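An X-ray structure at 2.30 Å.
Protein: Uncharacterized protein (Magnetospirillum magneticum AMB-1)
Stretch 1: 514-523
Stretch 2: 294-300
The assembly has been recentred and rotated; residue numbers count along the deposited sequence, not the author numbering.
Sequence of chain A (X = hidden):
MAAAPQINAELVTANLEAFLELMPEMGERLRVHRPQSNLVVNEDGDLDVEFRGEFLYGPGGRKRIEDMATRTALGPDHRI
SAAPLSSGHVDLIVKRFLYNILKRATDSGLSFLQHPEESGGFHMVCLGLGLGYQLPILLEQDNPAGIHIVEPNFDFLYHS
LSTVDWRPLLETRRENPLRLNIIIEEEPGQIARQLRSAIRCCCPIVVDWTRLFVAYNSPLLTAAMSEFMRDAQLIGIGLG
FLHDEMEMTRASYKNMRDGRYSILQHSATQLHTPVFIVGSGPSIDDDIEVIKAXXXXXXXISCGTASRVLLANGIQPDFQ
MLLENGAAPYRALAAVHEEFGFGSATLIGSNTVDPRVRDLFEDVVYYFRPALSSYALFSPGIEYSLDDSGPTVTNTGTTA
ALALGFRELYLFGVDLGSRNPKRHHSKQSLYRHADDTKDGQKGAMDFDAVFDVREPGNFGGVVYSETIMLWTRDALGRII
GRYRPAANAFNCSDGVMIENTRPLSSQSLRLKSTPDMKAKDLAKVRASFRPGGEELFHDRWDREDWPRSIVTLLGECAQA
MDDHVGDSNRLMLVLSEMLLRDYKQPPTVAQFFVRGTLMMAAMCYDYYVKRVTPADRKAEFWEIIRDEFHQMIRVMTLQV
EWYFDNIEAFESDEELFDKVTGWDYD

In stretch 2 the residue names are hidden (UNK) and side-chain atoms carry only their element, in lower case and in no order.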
ATOM      1  N   THR A 514      10.866 -33.550  22.194  1.00 47.41           N
ATOM      2  CA  THR A 514      12.026 -33.830  23.037  1.00 48.84           C
ATOM      3  C   THR A 514      13.188 -32.899  22.692  1.00 48.52           C
ATOM      4  O   THR A 514      13.187 -32.252  21.625  1.00 48.81           O
ATOM      5  CB  THR A 514      12.533 -35.253  22.788  1.00 50.11           C
ATOM      6  OG1 THR A 514      13.056 -35.346  21.455  1.00 48.29           O
ATOM      7  CG2 THR A 514      11.411 -36.260  22.965  1.00 50.84           C
ATOM      8  N   PRO A 515      14.202 -32.832  23.572  1.00 47.55           N
ATOM      9  CA  PRO A 515      15.381 -32.038  23.195  1.00 47.51           C
ATOM     10  C   PRO A 515      16.058 -32.538  21.917  1.00 47.07           C
ATOM     11  O   PRO A 515      16.571 -31.727  21.160  1.00 49.35           O
ATOM     12  CB  PRO A 515      16.318 -32.186  24.397  1.00 47.06           C
ATOM     13  CG  PRO A 515      15.436 -32.566  25.533  1.00 46.99           C
ATOM     14  CD  PRO A 515      14.279 -33.324  24.957  1.00 47.01           C
ATOM     15  N   ASP A 516      16.064 -33.849  21.685  1.00 47.75           N
ATOM     16  CA  ASP A 516      16.642 -34.422  20.447  1.00 47.97           C
ATOM     17  C   ASP A 516      15.903 -33.958  19.199  1.00 45.50           C
ATOM     18  O   ASP A 516      16.534 -33.615  18.193  1.00 42.92           O
ATOM     19  CB  ASP A 516      16.650 -35.961  20.488  1.00 51.06           C
ATOM     20  CG  ASP A 516      17.750 -36.527  21.399  1.00 55.13           C
ATOM     21  OD1 ASP A 516      18.371 -35.725  22.125  1.00 55.84           O
ATOM     22  OD2 ASP A 516      17.998 -37.768  21.384  1.00 60.12           O
ATOM     23  N   MET A 517      14.569 -33.953  19.271  1.00 45.26           N
ATOM     24  CA  MET A 517      13.731 -33.501  18.171  1.00 45.58           C
ATOM     25  C   MET A 517      14.048 -32.034  17.850  1.00 43.18           C
ATOM     26  O   MET A 517      14.191 -31.650  16.670  1.00 40.60           O
ATOM     27  CB  MET A 517      12.249 -33.669  18.532  1.00 50.61           C
ATOM     28  CG  MET A 517      11.278 -33.372  17.382  1.00 54.57           C
ATOM     29  SD  MET A 517       9.515 -33.435  17.829  1.00 60.34           S
ATOM     30  CE  MET A 517       9.381 -35.135  18.433  1.00 57.62           C
ATOM     31  N   LYS A 518      14.176 -31.228  18.905  1.00 42.32           N
ATOM     32  CA  LYS A 518      14.528 -29.817  18.783  1.00 40.75           C
ATOM     33  C   LYS A 518      15.869 -29.658  18.078  1.00 42.05           C
ATOM     34  O   LYS A 518      15.978 -28.858  17.146  1.00 42.17           O
ATOM     35  CB  LYS A 518      14.597 -29.130  20.152  1.00 41.13           C
ATOM     36  CG  LYS A 518      14.944 -27.653  20.052  1.00 41.36           C
ATOM     37  CD  LYS A 518      15.067 -26.962  21.400  1.00 42.58           C
ATOM     38  CE  LYS A 518      15.391 -25.510  21.137  1.00 44.84           C
ATOM     39  NZ  LYS A 518      15.536 -24.726  22.380  1.00 48.72           N
ATOM     40  N   ALA A 519      16.880 -30.405  18.528  1.00 41.89           N
ATOM     41  CA  ALA A 519      18.217 -30.351  17.921  1.00 42.67           C
ATOM     42  C   ALA A 519      18.180 -30.773  16.465  1.00 42.65           C
ATOM     43  O   ALA A 519      18.876 -30.197  15.634  1.00 41.84           O
ATOM     44  CB  ALA A 519      19.198 -31.219  18.683  1.00 42.11           C
ATOM     45  N   LYS A 520      17.371 -31.784  16.168  1.00 43.69           N
ATOM     46  CA  LYS A 520      17.200 -32.243  14.792  1.00 45.72           C
ATOM     47  C   LYS A 520      16.623 -31.108  13.952  1.00 44.71           C
ATOM     48  O   LYS A 520      17.181 -30.724  12.929  1.00 45.15           O
ATOM     49  CB  LYS A 520      16.282 -33.464  14.747  1.00 46.77           C
ATOM     50  CG  LYS A 520      16.114 -34.083  13.374  1.00 52.25           C
ATOM     51  CD  LYS A 520      15.189 -35.289  13.443  1.00 57.75           C
ATOM     52  CE  LYS A 520      14.925 -35.905  12.066  1.00 64.02           C
ATOM     53  NZ  LYS A 520      16.084 -36.661  11.500  1.00 62.47           N
ATOM     54  N   ASP A 521      15.506 -30.555  14.411  1.00 45.54           N
ATOM     55  CA  ASP A 521      14.833 -29.496  13.684  1.00 43.52           C
ATOM     56  C   ASP A 521      15.662 -28.216  13.548  1.00 39.62           C
ATOM     57  O   ASP A 521      15.621 -27.599  12.502  1.00 41.67           O
ATOM     58  CB  ASP A 521      13.441 -29.257  14.272  1.00 49.87           C
ATOM     59  CG  ASP A 521      12.477 -30.460  14.024  1.00 55.17           C
ATOM     60  OD1 ASP A 521      12.847 -31.399  13.264  1.00 54.16           O
ATOM     61  OD2 ASP A 521      11.351 -30.460  14.595  1.00 53.65           O
ATOM     62  N   LEU A 522      16.459 -27.846  14.545  1.00 37.17           N
ATOM     63  CA  LEU A 522      17.391 -26.715  14.374  1.00 38.31           C
ATOM     64  C   LEU A 522      18.490 -27.005  13.357  1.00 38.15           C
ATOM     65  O   LEU A 522      18.924 -26.108  12.627  1.00 37.92           O
ATOM     66  CB  LEU A 522      18.001 -26.273  15.713  1.00 40.04           C
ATOM     67  CG  LEU A 522      16.995 -25.542  16.625  1.00 39.71           C
ATOM     68  CD1 LEU A 522      17.628 -25.236  17.960  1.00 41.64           C
ATOM     69  CD2 LEU A 522      16.505 -24.256  15.990  1.00 41.45           C
ATOM     70  N   ALA A 523      18.941 -28.259  13.294  1.00 38.01           N
ATOM     71  CA  ALA A 523      19.907 -28.650  12.275  1.00 37.30           C
ATOM     72  C   ALA A 523      19.293 -28.476  10.870  1.00 38.13           C
ATOM     73  O   ALA A 523      19.944 -27.968   9.964  1.00 39.08           O
ATOM     74  CB  ALA A 523      20.365 -30.080  12.512  1.00 36.64           C
ATOM     75  N   UNK A 294       9.838 -25.429  29.336  1.00 42.21           N
ATOM     76  CA  UNK A 294       9.765 -26.093  28.044  1.00 42.52           C
ATOM     77  C   UNK A 294      10.838 -25.690  27.028  1.00 42.03           C
ATOM     78  O   UNK A 294      10.893 -26.263  25.952  1.00 41.50           O
ATOM     79  c   UNK A 294       7.321 -26.705  28.112  1.00 43.79           C
ATOM     80  n   UNK A 294       6.607 -26.117  29.063  1.00 44.77           N
ATOM     81  o   UNK A 294       7.144 -27.873  27.777  1.00 42.61           O
ATOM     82  c   UNK A 294       8.376 -25.865  27.442  1.00 42.00           C
ATOM     83  N   UNK A 295      11.698 -24.736  27.360  1.00 42.09           N
ATOM     84  CA  UNK A 295      12.643 -24.226  26.377  1.00 44.44           C
ATOM     85  C   UNK A 295      13.599 -25.282  25.858  1.00 46.04           C
ATOM     86  O   UNK A 295      14.144 -25.132  24.757  1.00 47.99           O
ATOM     87  c   UNK A 295      14.502 -23.378  27.918  1.00 43.81           C
ATOM     88  n   UNK A 295      15.328 -21.922  29.653  1.00 47.20           N
ATOM     89  o   UNK A 295      15.774 -21.414  27.531  1.00 44.54           O
ATOM     90  c   UNK A 295      15.260 -22.151  28.353  1.00 43.99           C
ATOM     91  c   UNK A 295      13.436 -23.030  26.904  1.00 43.94           C
ATOM     92  N   UNK A 296      13.798 -26.347  26.624  1.00 44.75           N
ATOM     93  CA  UNK A 296      14.660 -27.438  26.173  1.00 48.23           C
ATOM     94  C   UNK A 296      14.092 -28.244  24.976  1.00 47.82           C
ATOM     95  O   UNK A 296      14.873 -28.855  24.222  1.00 47.23           O
ATOM     96  c   UNK A 296      13.843 -29.042  27.968  1.00 57.99           C
ATOM     97  o   UNK A 296      14.040 -30.099  28.610  1.00 66.38           O
ATOM     98  c   UNK A 296      15.041 -28.359  27.342  1.00 51.14           C
ATOM     99  o   UNK A 296      12.701 -28.526  27.841  1.00 62.65           O
ATOM    100  N   UNK A 297      12.768 -28.220  24.792  1.00 43.97           N
ATOM    101  CA  UNK A 297      12.113 -28.951  23.711  1.00 45.08           C
ATOM    102  C   UNK A 297      11.185 -28.118  22.802  1.00 43.89           C
ATOM    103  O   UNK A 297      10.338 -28.661  22.082  1.00 45.33           O
ATOM    104  n   UNK A 297       8.570 -30.264  29.206  1.00 77.59           N
ATOM    105  c   UNK A 297      10.194 -29.831  25.165  1.00 52.74           C
ATOM    106  c   UNK A 297       9.696 -31.111  25.813  1.00 58.81           C
ATOM    107  c   UNK A 297       9.394 -30.477  28.182  1.00 76.38           C
ATOM    108  c   UNK A 297      11.366 -30.154  24.260  1.00 48.29           C
ATOM    109  n   UNK A 297       8.898 -30.854  27.004  1.00 67.83           N
ATOM    110  n   UNK A 297      10.708 -30.294  28.342  1.00 80.09           N
ATOM    111  N   UNK A 298      11.368 -26.808  22.806  1.00 41.48           N
ATOM    112  CA  UNK A 298      10.661 -25.936  21.877  1.00 38.49           C
ATOM    113  C   UNK A 298      11.615 -24.887  21.343  1.00 38.36           C
ATOM    114  O   UNK A 298      12.558 -24.497  22.022  1.00 38.96           O
ATOM    115  c   UNK A 298       9.485 -25.266  22.557  1.00 38.31           C
ATOM    116  N   UNK A 299      11.356 -24.398  20.136  1.00 35.93           N
ATOM    117  CA  UNK A 299      12.207 -23.360  19.576  1.00 35.93           C
ATOM    118  C   UNK A 299      11.669 -22.030  20.065  1.00 35.83           C
ATOM    119  O   UNK A 299      10.484 -21.793  19.938  1.00 35.97           O
ATOM    120  c   UNK A 299      12.893 -22.236  17.421  1.00 35.85           C
ATOM    121  c   UNK A 299      12.914 -24.755  17.657  1.00 35.57           C
ATOM    122  c   UNK A 299      12.220 -23.454  18.046  1.00 36.12           C
ATOM    123  N   UNK A 300      12.522 -21.193  20.660  1.00 36.77           N
ATOM    124  CA  UNK A 300      12.096 -19.889  21.160  1.00 37.11           C
ATOM    125  C   UNK A 300      12.419 -18.812  20.131  1.00 36.32           C
ATOM    126  O   UNK A 300      13.582 -18.598  19.799  1.00 34.62           O
ATOM    127  c   UNK A 300      12.800 -19.495  22.462  1.00 39.12           C
ATOM    128  c   UNK A 300      11.286 -21.026  23.860  1.00 41.52           C
ATOM    129  c   UNK A 300      12.242 -18.177  22.982  1.00 39.70           C
ATOM    130  c   UNK A 300      12.689 -20.586  23.525  1.00 40.20           C
TER

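Position 294 carries two carbons, the second bearing one oxygen and one nitrogen: a short amide, out of reach of the helix that begins at Pro 515. It is Asn 294, and its backbone O accepts from the backbone N of position 297 at 2.9 Å, closing a tight turn.

Position 295 has three carbons in a row, the third with one oxygen and one nitrogen, so the amide is one carbon longer. Its CB points away from the helix, and its amide is satisfied elsewhere in the structure. What it offers stretch 1 is its backbone: the O of position 295 accepts a hydrogen bond from Lys 518 NZ at 2.8 Å. This is Gln 295.

Position 296 shows two carbons, the second carrying two oxygens, a short carboxylate. Its backbone O lies 3.4 Å from Pro 515 CA, a CA-H...O contact, and 3.4 Å from Lys 518 CD. The residue is Asp 296, whose OD2 comes no nearer than 4.2 Å to Pro 515 CG.

Position 297 has three carbons, a nitrogen, then a carbon holding two more nitrogens: a guanidinium. CB packs 3.6 Å from Thr 514 C, while the end of the chain leads away. It is Arg 297, and its NH1 forms a salt bridge with Asp 296 OD1 at 2.7 Å, so the charge is paired within the loop.

Position 298 has one side-chain carbon, pointing away from the helix. The backbone O of position 298 receives a weak hydrogen bond from Lys 518 NZ at 3.0 Å. This is Ala 298.

Position 299 has one carbon carrying two more, a beta-branched fork, and one of the outer carbons meets Leu 522 CD2 at 4.0 Å. It is Val 299, at the start of a strand, and that outer carbon is CG2.

Position 300 has four carbons, forked at the first, with one arm two carbons long. Its side chain makes no contact with stretch 1. It is Ile 300.

The contact works by sending one fully extended lysine along the loop. All four chi angles of Lys 518 are t, so its methylenes pass the backbone of 296 and 297 and its ammonium reaches two carbonyls. Within stretch 1, Thr 514 OG1 caps the helix by accepting from Met 517 N at 3.0 Å. One turn beyond the lysine, Leu 522 adds the apolar touch on Val 299. The rule is polar recognition through backbone oxygens, with a small hydrophobic contact alongside.

Stretch 2 294-300: NQDRAVI
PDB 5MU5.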